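Local coordinates for protein phospholipase C-beta (PLC-beta) (Sepia officinalis, PDB 3QR0) that is a multidomain phospholipase C-beta, combining a PH domain, EF-hand-like modules, a calcium-binding TIM-barrel core and a C2 domain in one chain, at residues E653-A659 / Y700-F706; Q666-E672 / K688-N694; L225-E230 / M697-Y701. One frame throughout, in Å; residues are numbered along the deposited sequence.

Interaction 1. Residues E653-A659 / Y700-F706; sequences EIKIISA and YYDEKVF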
loop_
_atom_site.group_PDB
_atom_site.type_symbol
_atom_site.label_atom_id
_atom_site.label_comp_id
_atom_site.label_asym_id
_atom_site.label_seq_id
_atom_site.Cartn_x
_atom_site.Cartn_y
_atom_site.Cartn_z
ATOM N N GLU A 653 -19.524 5.146 12.336
ATOM C CA GLU A 653 -19.427 4.530 13.656
ATOM C C GLU A 653 -18.655 3.231 13.519
ATOM O O GLU A 653 -18.904 2.445 12.599
ATOM C CB GLU A 653 -20.814 4.285 14.261
ATOM C CG GLU A 653 -21.724 5.511 14.201
ATOM C CD GLU A 653 -23.049 5.338 14.929
ATOM O OE1 GLU A 653 -23.325 4.231 15.444
ATOM O OE2 GLU A 653 -23.822 6.323 14.979
ATOM N N ILE A 654 -17.688 3.025 14.405
ATOM C CA ILE A 654 -16.851 1.835 14.348
ATOM C C ILE A 654 -16.877 1.173 15.716
ATOM O O ILE A 654 -16.408 1.749 16.699
ATOM C CB ILE A 654 -15.387 2.170 13.972
ATOM C CG1 ILE A 654 -15.314 2.999 12.685
ATOM C CG2 ILE A 654 -14.563 0.888 13.841
ATOM C CD1 ILE A 654 -15.732 2.266 11.437
ATOM N N LYS A 655 -17.456 -0.022 15.776
ATOM C CA LYS A 655 -17.439 -0.833 16.983
ATOM C C LYS A 655 -16.401 -1.936 16.814
ATOM O O LYS A 655 -16.539 -2.785 15.934
ATOM C CB LYS A 655 -18.821 -1.441 17.230
ATOM C CG LYS A 655 -18.929 -2.237 18.519
ATOM C CD LYS A 655 -20.274 -2.937 18.633
ATOM C CE LYS A 655 -20.346 -3.793 19.890
ATOM N NZ LYS A 655 -20.056 -3.008 21.129
ATOM N N ILE A 656 -15.361 -1.912 17.647
ATOM C CA ILE A 656 -14.340 -2.957 17.651
ATOM C C ILE A 656 -14.822 -4.105 18.532
ATOM O O ILE A 656 -14.979 -3.943 19.745
ATOM C CB ILE A 656 -12.978 -2.430 18.173
ATOM C CG1 ILE A 656 -12.488 -1.249 17.328
ATOM C CG2 ILE A 656 -11.919 -3.549 18.181
ATOM C CD1 ILE A 656 -12.258 -1.578 15.854
ATOM N N ILE A 657 -15.057 -5.262 17.921
ATOM C CA ILE A 657 -15.670 -6.394 18.616
ATOM C C ILE A 657 -14.618 -7.388 19.093
ATOM O O ILE A 657 -14.552 -7.710 20.282
ATOM C CB ILE A 657 -16.703 -7.103 17.710
ATOM C CG1 ILE A 657 -17.855 -6.145 17.377
ATOM C CG2 ILE A 657 -17.266 -8.339 18.387
ATOM C CD1 ILE A 657 -18.754 -6.643 16.270
ATOM N N SER A 658 -13.789 -7.862 18.168
ATOM C CA SER A 658 -12.783 -8.861 18.492
ATOM C C SER A 658 -11.635 -8.841 17.489
ATOM O O SER A 658 -11.656 -8.083 16.524
ATOM C CB SER A 658 -13.422 -10.250 18.521
ATOM O OG SER A 658 -13.857 -10.637 17.229
ATOM N N ALA A 659 -10.630 -9.668 17.744
ATOM C CA ALA A 659 -9.532 -9.871 16.804
ATOM C C ALA A 659 -9.127 -11.333 16.792
ATOM O O ALA A 659 -9.374 -12.055 17.754
ATOM C CB ALA A 659 -8.342 -8.990 17.160
ATOM N N TYR A 700 -11.358 -10.778 22.845
ATOM C CA TYR A 700 -12.732 -10.301 22.660
ATOM C C TYR A 700 -12.914 -8.957 23.363
ATOM O O TYR A 700 -13.142 -8.902 24.564
ATOM C CB TYR A 700 -13.718 -11.360 23.180
ATOM C CG TYR A 700 -15.200 -11.033 23.042
ATOM C CD1 TYR A 700 -15.703 -10.408 21.905
ATOM C CD2 TYR A 700 -16.105 -11.392 24.042
ATOM C CE1 TYR A 700 -17.064 -10.122 21.779
ATOM C CE2 TYR A 700 -17.469 -11.112 23.923
ATOM C CZ TYR A 700 -17.938 -10.481 22.782
ATOM O OH TYR A 700 -19.274 -10.196 22.648
ATOM N N TYR A 701 -12.800 -7.869 22.604
ATOM C CA TYR A 701 -12.811 -6.518 23.180
ATOM C C TYR A 701 -14.221 -6.097 23.571
ATOM O O TYR A 701 -14.427 -5.536 24.647
ATOM C CB TYR A 701 -12.216 -5.488 22.209
ATOM C CG TYR A 701 -10.859 -5.872 21.669
ATOM C CD1 TYR A 701 -9.699 -5.688 22.427
ATOM C CD2 TYR A 701 -10.735 -6.436 20.409
ATOM C CE1 TYR A 701 -8.451 -6.051 21.927
ATOM C CE2 TYR A 701 -9.496 -6.801 19.904
ATOM C CZ TYR A 701 -8.360 -6.609 20.663
ATOM O OH TYR A 701 -7.140 -6.982 20.143
ATOM N N ASP A 702 -15.186 -6.372 22.692
ATOM C CA ASP A 702 -16.575 -5.979 22.901
ATOM C C ASP A 702 -16.650 -4.528 23.378
ATOM O O ASP A 702 -17.216 -4.227 24.435
ATOM C CB ASP A 702 -17.246 -6.923 23.906
ATOM C CG ASP A 702 -18.744 -6.704 24.009
ATOM O OD1 ASP A 702 -19.369 -6.287 23.012
ATOM O OD2 ASP A 702 -19.294 -6.953 25.092
ATOM N N GLU A 703 -16.054 -3.637 22.597
ATOM C CA GLU A 703 -15.918 -2.241 22.992
ATOM C C GLU A 703 -17.145 -1.449 22.586
ATOM O O GLU A 703 -17.734 -1.705 21.539
ATOM C CB GLU A 703 -14.677 -1.623 22.348
ATOM C CG GLU A 703 -14.250 -0.284 22.946
ATOM C CD GLU A 703 -13.791 -0.389 24.393
ATOM O OE1 GLU A 703 -13.211 -1.429 24.775
ATOM O OE2 GLU A 703 -14.007 0.581 25.152
ATOM N N LYS A 704 -17.530 -0.491 23.425
ATOM C CA LYS A 704 -18.573 0.461 23.078
ATOM C C LYS A 704 -18.183 1.166 21.776
ATOM O O LYS A 704 -17.005 1.450 21.544
ATOM C CB LYS A 704 -18.764 1.477 24.210
ATOM C CG LYS A 704 -19.773 2.592 23.921
ATOM C CD LYS A 704 -21.185 2.048 23.717
ATOM C CE LYS A 704 -22.163 3.134 23.282
ATOM N NZ LYS A 704 -23.410 2.551 22.688
ATOM N N VAL A 705 -19.173 1.437 20.933
ATOM C CA VAL A 705 -18.926 2.004 19.610
ATOM C C VAL A 705 -18.191 3.351 19.658
ATOM O O VAL A 705 -18.429 4.174 20.548
ATOM C CB VAL A 705 -20.249 2.162 18.815
ATOM C CG1 VAL A 705 -21.197 3.135 19.514
ATOM C CG2 VAL A 705 -19.966 2.601 17.395
ATOM N N PHE A 706 -17.278 3.542 18.706
ATOM C CA PHE A 706 -16.605 4.815 18.496
ATOM C C PHE A 706 -17.382 5.587 17.426
ATOM O O PHE A 706 -17.546 5.103 16.312
ATOM C CB PHE A 706 -15.167 4.608 18.002
ATOM C CG PHE A 706 -14.286 3.801 18.929
ATOM C CD1 PHE A 706 -13.387 2.872 18.406
ATOM C CD2 PHE A 706 -14.319 3.985 20.304
ATOM C CE1 PHE A 706 -12.549 2.138 19.245
ATOM C CE2 PHE A 706 -13.486 3.253 21.145
ATOM C CZ PHE A 706 -12.605 2.328 20.614
HETATM O O HOH W 1 -15.264 0.344 19.420
HETATM O O HOH W 2 -21.762 -0.384 21.252
#
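Ile-656 is the central bump of this contact, lodged in a hollow between two aromatic rings. Its CG2 lies 3.8 Å from CD2 of Tyr-701, and its CG1 lies 3.9 Å from CE1 of Phe-706. Branched aliphatic carbons fill the space between large flat rings well. Further along, the small Ala-659 leaves room for Tyr-701: Ala-659 CB lies 3.7 Å from Tyr-701 CE2, at the edge of the ring. Across the strand, Ile-657 CG2 meets Tyr-700 CE1 at 3.8 Å, while the compact Val-705 packs beside the aliphatic parts of Glu-653 and Lys-655.

Beneath this relief the backbones run antiparallel. Ile-654 and Phe-706 form a hydrogen-bonded pair, with both N-to-O distances 2.8 Å. The 700-706 segment then bows away, and water 1 fills the gap, accepting from Ile-656 N and donating to Lys-704 O. Glu-703 N to Ile-656 O (3.1 Å) and Asp-702 N to Ile-657 O (2.8 Å) close it again. Asp-702 takes a left-handed backbone conformation, which aspartate tolerates better than a beta-branched residue. The extended Lys-655 spans the bowed region: its NZ donates to Glu-703 O at 2.7 Å and makes a long salt bridge, 3.8 Å, with Asp-702 OD1.

Strand 650-660 has strand 761-771 on its other flank, where Ile-657 and Ser-658 both face Phe-764 in a classic beta bulge. Ile-656 and Phe-706 point into the C2 beta sandwich against Val-673 of strand 669-676, whereas Ile-657 and Tyr-700 meet Glu-230, on the side where helix 230-238 packs.

Interaction 2. Residues Q666-E672 / K688-N694; sequences QISSYVE and KTKIIEN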
loop_
_atom_site.group_PDB
_atom_site.type_symbol
_atom_site.label_atom_id
_atom_site.label_comp_id
_atom_site.label_asym_id
_atom_site.label_seq_id
_atom_site.Cartn_x
_atom_site.Cartn_y
_atom_site.Cartn_z
ATOM N N GLN A 666 1.255 -15.354 23.549
ATOM C CA GLN A 666 0.192 -14.734 24.344
ATOM C C GLN A 666 0.533 -13.282 24.649
ATOM O O GLN A 666 1.219 -12.998 25.632
ATOM C CB GLN A 666 -0.050 -15.498 25.655
ATOM C CG GLN A 666 -0.970 -16.700 25.510
ATOM C CD GLN A 666 -1.366 -17.310 26.842
ATOM O OE1 GLN A 666 -0.716 -17.086 27.865
ATOM N NE2 GLN A 666 -2.445 -18.083 26.836
ATOM N N ILE A 667 0.042 -12.373 23.811
ATOM C CA ILE A 667 0.249 -10.936 24.001
ATOM C C ILE A 667 -0.974 -10.274 24.631
ATOM O O ILE A 667 -2.067 -10.845 24.647
ATOM C CB ILE A 667 0.568 -10.214 22.663
ATOM C CG1 ILE A 667 -0.583 -10.365 21.660
ATOM C CG2 ILE A 667 1.858 -10.755 22.064
ATOM C CD1 ILE A 667 -0.603 -9.297 20.593
ATOM N N SER A 668 -0.768 -9.074 25.162
ATOM C CA SER A 668 -1.857 -8.202 25.582
ATOM C C SER A 668 -2.000 -7.131 24.504
ATOM O O SER A 668 -0.996 -6.593 24.041
ATOM C CB SER A 668 -1.547 -7.565 26.935
ATOM O OG SER A 668 -1.343 -8.563 27.923
ATOM N N SER A 669 -3.228 -6.837 24.088
ATOM C CA SER A 669 -3.449 -5.932 22.958
ATOM C C SER A 669 -4.571 -4.934 23.178
ATOM O O SER A 669 -5.432 -5.117 24.037
ATOM C CB SER A 669 -3.758 -6.734 21.695
ATOM O OG SER A 669 -5.035 -7.343 21.774
ATOM N N TYR A 670 -4.539 -3.869 22.381
ATOM C CA TYR A 670 -5.656 -2.947 22.264
ATOM C C TYR A 670 -5.769 -2.447 20.828
ATOM O O TYR A 670 -4.857 -2.630 20.014
ATOM C CB TYR A 670 -5.528 -1.776 23.255
ATOM C CG TYR A 670 -4.302 -0.902 23.080
ATOM C CD1 TYR A 670 -4.272 0.107 22.120
ATOM C CD2 TYR A 670 -3.182 -1.064 23.893
ATOM C CE1 TYR A 670 -3.154 0.920 21.960
ATOM C CE2 TYR A 670 -2.057 -0.249 23.744
ATOM C CZ TYR A 670 -2.051 0.740 22.776
ATOM O OH TYR A 670 -0.942 1.543 22.608
ATOM N N VAL A 671 -6.901 -1.826 20.532
ATOM C CA VAL A 671 -7.198 -1.336 19.197
ATOM C C VAL A 671 -7.571 0.135 19.266
ATOM O O VAL A 671 -8.273 0.569 20.188
ATOM C CB VAL A 671 -8.340 -2.135 18.549
ATOM C CG1 VAL A 671 -8.594 -1.654 17.105
ATOM C CG2 VAL A 671 -8.018 -3.630 18.583
ATOM N N GLU A 672 -7.060 0.899 18.307
ATOM C CA GLU A 672 -7.368 2.313 18.168
ATOM C C GLU A 672 -8.005 2.581 16.803
ATOM O O GLU A 672 -7.755 1.861 15.838
ATOM C CB GLU A 672 -6.090 3.134 18.292
ATOM C CG GLU A 672 -5.502 3.185 19.677
ATOM C CD GLU A 672 -4.162 3.890 19.685
ATOM O OE1 GLU A 672 -3.168 3.259 19.272
ATOM O OE2 GLU A 672 -4.109 5.073 20.089
ATOM N N LYS A 688 -9.676 4.350 21.923
ATOM C CA LYS A 688 -8.829 3.215 22.264
ATOM C C LYS A 688 -9.652 2.189 23.037
ATOM O O LYS A 688 -10.351 2.553 23.974
ATOM C CB LYS A 688 -7.658 3.703 23.118
ATOM C CG LYS A 688 -6.700 2.617 23.583
ATOM C CD LYS A 688 -5.547 3.226 24.367
ATOM C CE LYS A 688 -4.845 2.198 25.224
ATOM N NZ LYS A 688 -3.643 2.782 25.881
ATOM N N THR A 689 -9.561 0.917 22.655
ATOM C CA THR A 689 -10.283 -0.145 23.353
ATOM C C THR A 689 -9.636 -0.456 24.689
ATOM O O THR A 689 -8.517 -0.032 24.960
ATOM C CB THR A 689 -10.301 -1.473 22.558
ATOM O OG1 THR A 689 -8.962 -1.972 22.416
ATOM C CG2 THR A 689 -10.935 -1.280 21.185
ATOM N N LYS A 690 -10.349 -1.219 25.504
ATOM C CA LYS A 690 -9.755 -1.871 26.653
ATOM C C LYS A 690 -8.643 -2.823 26.203
ATOM O O LYS A 690 -8.585 -3.235 25.041
ATOM C CB LYS A 690 -10.817 -2.650 27.444
ATOM C CG LYS A 690 -11.443 -3.843 26.698
ATOM C CD LYS A 690 -12.458 -4.591 27.572
ATOM C CE LYS A 690 -13.756 -3.812 27.763
ATOM N NZ LYS A 690 -14.451 -3.538 26.473
ATOM N N ILE A 691 -7.776 -3.179 27.140
ATOM C CA ILE A 691 -6.727 -4.152 26.890
ATOM C C ILE A 691 -7.247 -5.556 27.175
ATOM O O ILE A 691 -7.828 -5.807 28.227
ATOM C CB ILE A 691 -5.493 -3.887 27.766
ATOM C CG1 ILE A 691 -4.750 -2.645 27.263
ATOM C CG2 ILE A 691 -4.565 -5.107 27.767
ATOM C CD1 ILE A 691 -3.820 -2.030 28.290
ATOM N N ILE A 692 -7.042 -6.470 26.234
ATOM C CA ILE A 692 -7.300 -7.875 26.499
ATOM C C ILE A 692 -5.952 -8.517 26.775
ATOM O O ILE A 692 -5.056 -8.490 25.926
ATOM C CB ILE A 692 -8.030 -8.560 25.333
ATOM C CG1 ILE A 692 -9.405 -7.913 25.119
ATOM C CG2 ILE A 692 -8.198 -10.046 25.616
ATOM C CD1 ILE A 692 -10.373 -8.102 26.299
ATOM N N GLU A 693 -5.806 -9.068 27.976
ATOM C CA GLU A 693 -4.521 -9.566 28.454
ATOM C C GLU A 693 -4.284 -11.017 28.049
ATOM O O GLU A 693 -5.212 -11.830 28.054
ATOM C CB GLU A 693 -4.445 -9.441 29.982
ATOM C CG GLU A 693 -4.489 -8.001 30.481
ATOM C CD GLU A 693 -4.310 -7.874 31.984
ATOM O OE1 GLU A 693 -4.656 -8.827 32.723
ATOM O OE2 GLU A 693 -3.834 -6.803 32.430
ATOM N N ASN A 694 -3.033 -11.322 27.707
ATOM C CA ASN A 694 -2.559 -12.694 27.494
ATOM C C ASN A 694 -3.443 -13.506 26.549
ATOM O O ASN A 694 -3.838 -14.632 26.853
ATOM C CB ASN A 694 -2.396 -13.416 28.838
ATOM C CG ASN A 694 -1.451 -12.686 29.794
ATOM O OD1 ASN A 694 -1.726 -12.581 30.986
ATOM N ND2 ASN A 694 -0.341 -12.186 29.272
HETATM O O HOH W 3 -5.029 -9.474 23.437
#
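Two 2.8 Å hydrogen bonds tie Val-671 to Thr-689: Thr-689 N donates to Val-671 O, and Val-671 N donates to Thr-689 OG1. A threonine hydroxyl thus stands in for a backbone carbonyl, and it donates its own hydrogen bond to Lys-690 O, 2.9 Å from Thr-689 OG1. Farther along, Ser-669 and Ile-692 make an antiparallel hydrogen-bonded pair, Ser-669 N to Ile-692 O at 3.1 Å and Ile-692 N to Ser-669 O at 3.0 Å. Beyond it, Asn-694 N donates to Ser-668 OG (3.2 Å); Asn-694 has a left-handed backbone, a conformation asparagine accepts readily. Water 3 joins Ser-669 OG to Ile-692 O, each 2.7 Å away, and the same OG meets Tyr-701 OH.

In the C2 sandwich, strand 669-676 lies between strands 686-688 and 718-725. Glu-672 and Lys-688 form a non-hydrogen-bonded antiparallel pair, but the register shifts by one residue between Ser-669 and Glu-672, so the chain after Lys-688 follows its partner as an irregular edge.

The fully extended side chain of Lys-688 lies across one face of the Tyr-670 ring: NZ makes a cation-pi contact 4.1 Å from the ring centroid, and CE lies 3.6 Å from that centroid, almost on the ring normal. A long lysine suits this, its methylenes covering the aromatic face. Ile-691 CG1 packs 4.0 Å from Tyr-670 CD2, and on the inner side Val-671 CB meets Thr-689 CG2 at 3.8 Å, next to Ile-656 of strand 650-660.

Interaction 3. Residues L225-E230 / M697-Y701; sequences LLERSE and MDPYY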
loop_
_atom_site.group_PDB
_atom_site.type_symbol
_atom_site.label_atom_id
_atom_site.label_comp_id
_atom_site.label_asym_id
_atom_site.label_seq_id
_atom_site.Cartn_x
_atom_site.Cartn_y
_atom_site.Cartn_z
ATOM N N LEU A 225 -11.479 -24.305 17.314
ATOM C CA LEU A 225 -10.323 -23.638 17.913
ATOM C C LEU A 225 -10.676 -22.309 18.562
ATOM O O LEU A 225 -10.438 -22.113 19.753
ATOM C CB LEU A 225 -9.220 -23.410 16.873
ATOM C CG LEU A 225 -7.948 -22.727 17.401
ATOM C CD1 LEU A 225 -7.365 -23.515 18.571
ATOM C CD2 LEU A 225 -6.917 -22.564 16.294
ATOM N N LEU A 226 -11.219 -21.385 17.773
ATOM C CA LEU A 226 -11.500 -20.044 18.278
ATOM C C LEU A 226 -12.861 -20.000 18.949
ATOM O O LEU A 226 -13.799 -20.666 18.513
ATOM C CB LEU A 226 -11.427 -18.990 17.167
ATOM C CG LEU A 226 -10.012 -18.686 16.673
ATOM C CD1 LEU A 226 -9.537 -19.794 15.763
ATOM C CD2 LEU A 226 -9.940 -17.342 15.969
ATOM N N GLU A 227 -12.942 -19.224 20.029
ATOM C CA GLU A 227 -14.207 -18.920 20.689
ATOM C C GLU A 227 -14.691 -17.567 20.173
ATOM O O GLU A 227 -14.376 -16.515 20.738
ATOM C CB GLU A 227 -14.036 -18.904 22.215
ATOM C CG GLU A 227 -14.046 -20.301 22.835
ATOM C CD GLU A 227 -13.514 -20.343 24.265
ATOM O OE1 GLU A 227 -12.868 -19.365 24.712
ATOM O OE2 GLU A 227 -13.739 -21.369 24.944
ATOM N N ARG A 228 -15.438 -17.606 19.074
ATOM C CA ARG A 228 -16.018 -16.406 18.491
ATOM C C ARG A 228 -17.354 -16.126 19.198
ATOM O O ARG A 228 -18.429 -16.222 18.600
ATOM C CB ARG A 228 -16.193 -16.592 16.982
ATOM C CG ARG A 228 -14.886 -16.921 16.231
ATOM C CD ARG A 228 -13.871 -15.780 16.299
ATOM N NE ARG A 228 -14.468 -14.522 15.856
ATOM C CZ ARG A 228 -14.529 -14.100 14.595
ATOM N NH1 ARG A 228 -13.997 -14.811 13.602
ATOM N NH2 ARG A 228 -15.125 -12.944 14.330
ATOM N N SER A 229 -17.250 -15.768 20.479
ATOM C CA SER A 229 -18.395 -15.571 21.376
ATOM C C SER A 229 -19.438 -14.608 20.844
ATOM O O SER A 229 -20.628 -14.770 21.116
ATOM C CB SER A 229 -17.911 -15.032 22.728
ATOM O OG SER A 229 -17.059 -15.957 23.368
ATOM N N GLU A 230 -18.973 -13.596 20.115
ATOM C CA GLU A 230 -19.832 -12.553 19.567
ATOM C C GLU A 230 -20.896 -13.062 18.589
ATOM O O GLU A 230 -21.924 -12.414 18.403
ATOM C CB GLU A 230 -18.983 -11.478 18.869
ATOM C CG GLU A 230 -18.211 -11.943 17.604
ATOM C CD GLU A 230 -16.807 -12.458 17.894
ATOM O OE1 GLU A 230 -16.570 -12.968 19.010
ATOM O OE2 GLU A 230 -15.933 -12.356 17.000
ATOM N N MET A 697 -4.637 -14.972 20.251
ATOM C CA MET A 697 -5.351 -15.854 19.323
ATOM C C MET A 697 -6.777 -15.381 19.046
ATOM O O MET A 697 -7.199 -15.331 17.890
ATOM C CB MET A 697 -5.359 -17.291 19.864
ATOM C CG MET A 697 -5.952 -18.336 18.920
ATOM S SD MET A 697 -5.630 -20.035 19.468
ATOM C CE MET A 697 -3.931 -20.243 18.931
ATOM N N ASP A 698 -7.521 -15.042 20.094
ATOM C CA ASP A 698 -8.904 -14.605 19.922
ATOM C C ASP A 698 -9.388 -13.629 21.003
ATOM O O ASP A 698 -10.380 -13.892 21.671
ATOM C CB ASP A 698 -9.836 -15.825 19.807
ATOM C CG ASP A 698 -9.817 -16.724 21.043
ATOM O OD1 ASP A 698 -9.026 -16.484 21.978
ATOM O OD2 ASP A 698 -10.613 -17.686 21.074
ATOM N N PRO A 699 -8.699 -12.482 21.155
ATOM C CA PRO A 699 -9.130 -11.486 22.142
ATOM C C PRO A 699 -10.520 -10.940 21.823
ATOM O O PRO A 699 -10.816 -10.679 20.660
ATOM C CB PRO A 699 -8.075 -10.379 22.013
ATOM C CG PRO A 699 -7.510 -10.544 20.633
ATOM C CD PRO A 699 -7.523 -12.023 20.390
ATOM N N TYR A 700 -11.358 -10.778 22.845
ATOM C CA TYR A 700 -12.732 -10.301 22.660
ATOM C C TYR A 700 -12.914 -8.957 23.363
ATOM O O TYR A 700 -13.142 -8.902 24.564
ATOM C CB TYR A 700 -13.718 -11.360 23.180
ATOM C CG TYR A 700 -15.200 -11.033 23.042
ATOM C CD1 TYR A 700 -15.703 -10.408 21.905
ATOM C CD2 TYR A 700 -16.105 -11.392 24.042
ATOM C CE1 TYR A 700 -17.064 -10.122 21.779
ATOM C CE2 TYR A 700 -17.469 -11.112 23.923
ATOM C CZ TYR A 700 -17.938 -10.481 22.782
ATOM O OH TYR A 700 -19.274 -10.196 22.648
ATOM N N TYR A 701 -12.800 -7.869 22.604
ATOM C CA TYR A 701 -12.811 -6.518 23.180
ATOM C C TYR A 701 -14.221 -6.097 23.571
ATOM O O TYR A 701 -14.427 -5.536 24.647
ATOM C CB TYR A 701 -12.216 -5.488 22.209
ATOM C CG TYR A 701 -10.859 -5.872 21.669
ATOM C CD1 TYR A 701 -9.699 -5.688 22.427
ATOM C CD2 TYR A 701 -10.735 -6.436 20.409
ATOM C CE1 TYR A 701 -8.451 -6.051 21.927
ATOM C CE2 TYR A 701 -9.496 -6.801 19.904
ATOM C CZ TYR A 701 -8.360 -6.609 20.663
ATOM O OH TYR A 701 -7.140 -6.982 20.143
HETATM O O HOH W 4 -10.387 -17.228 24.195
#
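Tyr-700 lays one face of its ring over Ser-229, whose CB is 4.1 Å from CE2, and also touches Glu-230, CB to CE1 at 3.7 Å. The small serine lets the broad ring come close. At the other end Leu-225 CD1 meets the flexible, apolar Met-697 at its SD, 4.0 Å away.

Between these packing patches sits the polar link: Glu-227 N donates to Asp-698 OD2 at 3.0 Å, an amide available because the helix has just ended at Leu-225. Aspartate is short enough to present its carboxylate here, and a salt bridge to Arg-190 offsets its charge beside Glu-227. Water 4 donates to Asp-698 OD1 (2.7 Å) and weakly to Glu-227 OE1 (3.3 Å).

Arg-228 centres an inverse gamma turn and points away from 697-701. Arg-228 NE forms a salt bridge with Glu-230 OE2 at 2.9 Å, and that carboxylate also accepts a hydrogen bond from Ser-658 of strand 650-660. The contact is an interdomain loop-to-loop joint, where the connection between two helices of the EF-hand-like region packs on a C2 loop.

How the interactions relate
The three contacts cluster on one side of the molecule, their centres 12 to 13 Å apart. Along the chain, 225-230 comes first, in the EF-hand-like region; more than 400 residues later follow 653-659, 666-672, 688-694 and finally 697-706, all in the C2 domain. Interactions 1 and 3 share Tyr-700 and Tyr-701. Interaction 1 belongs to one sheet of the C2 sandwich and interaction 2 to the other, and Tyr-701 bridges them through its OH to Ser-669 and its carbonyl to Lys-690. Glu-230 reaches Ser-658, joining interaction 3 to interaction 1. The long loop between strands 686-688 and 706-711 thus connects both sheets with the neighbouring domain.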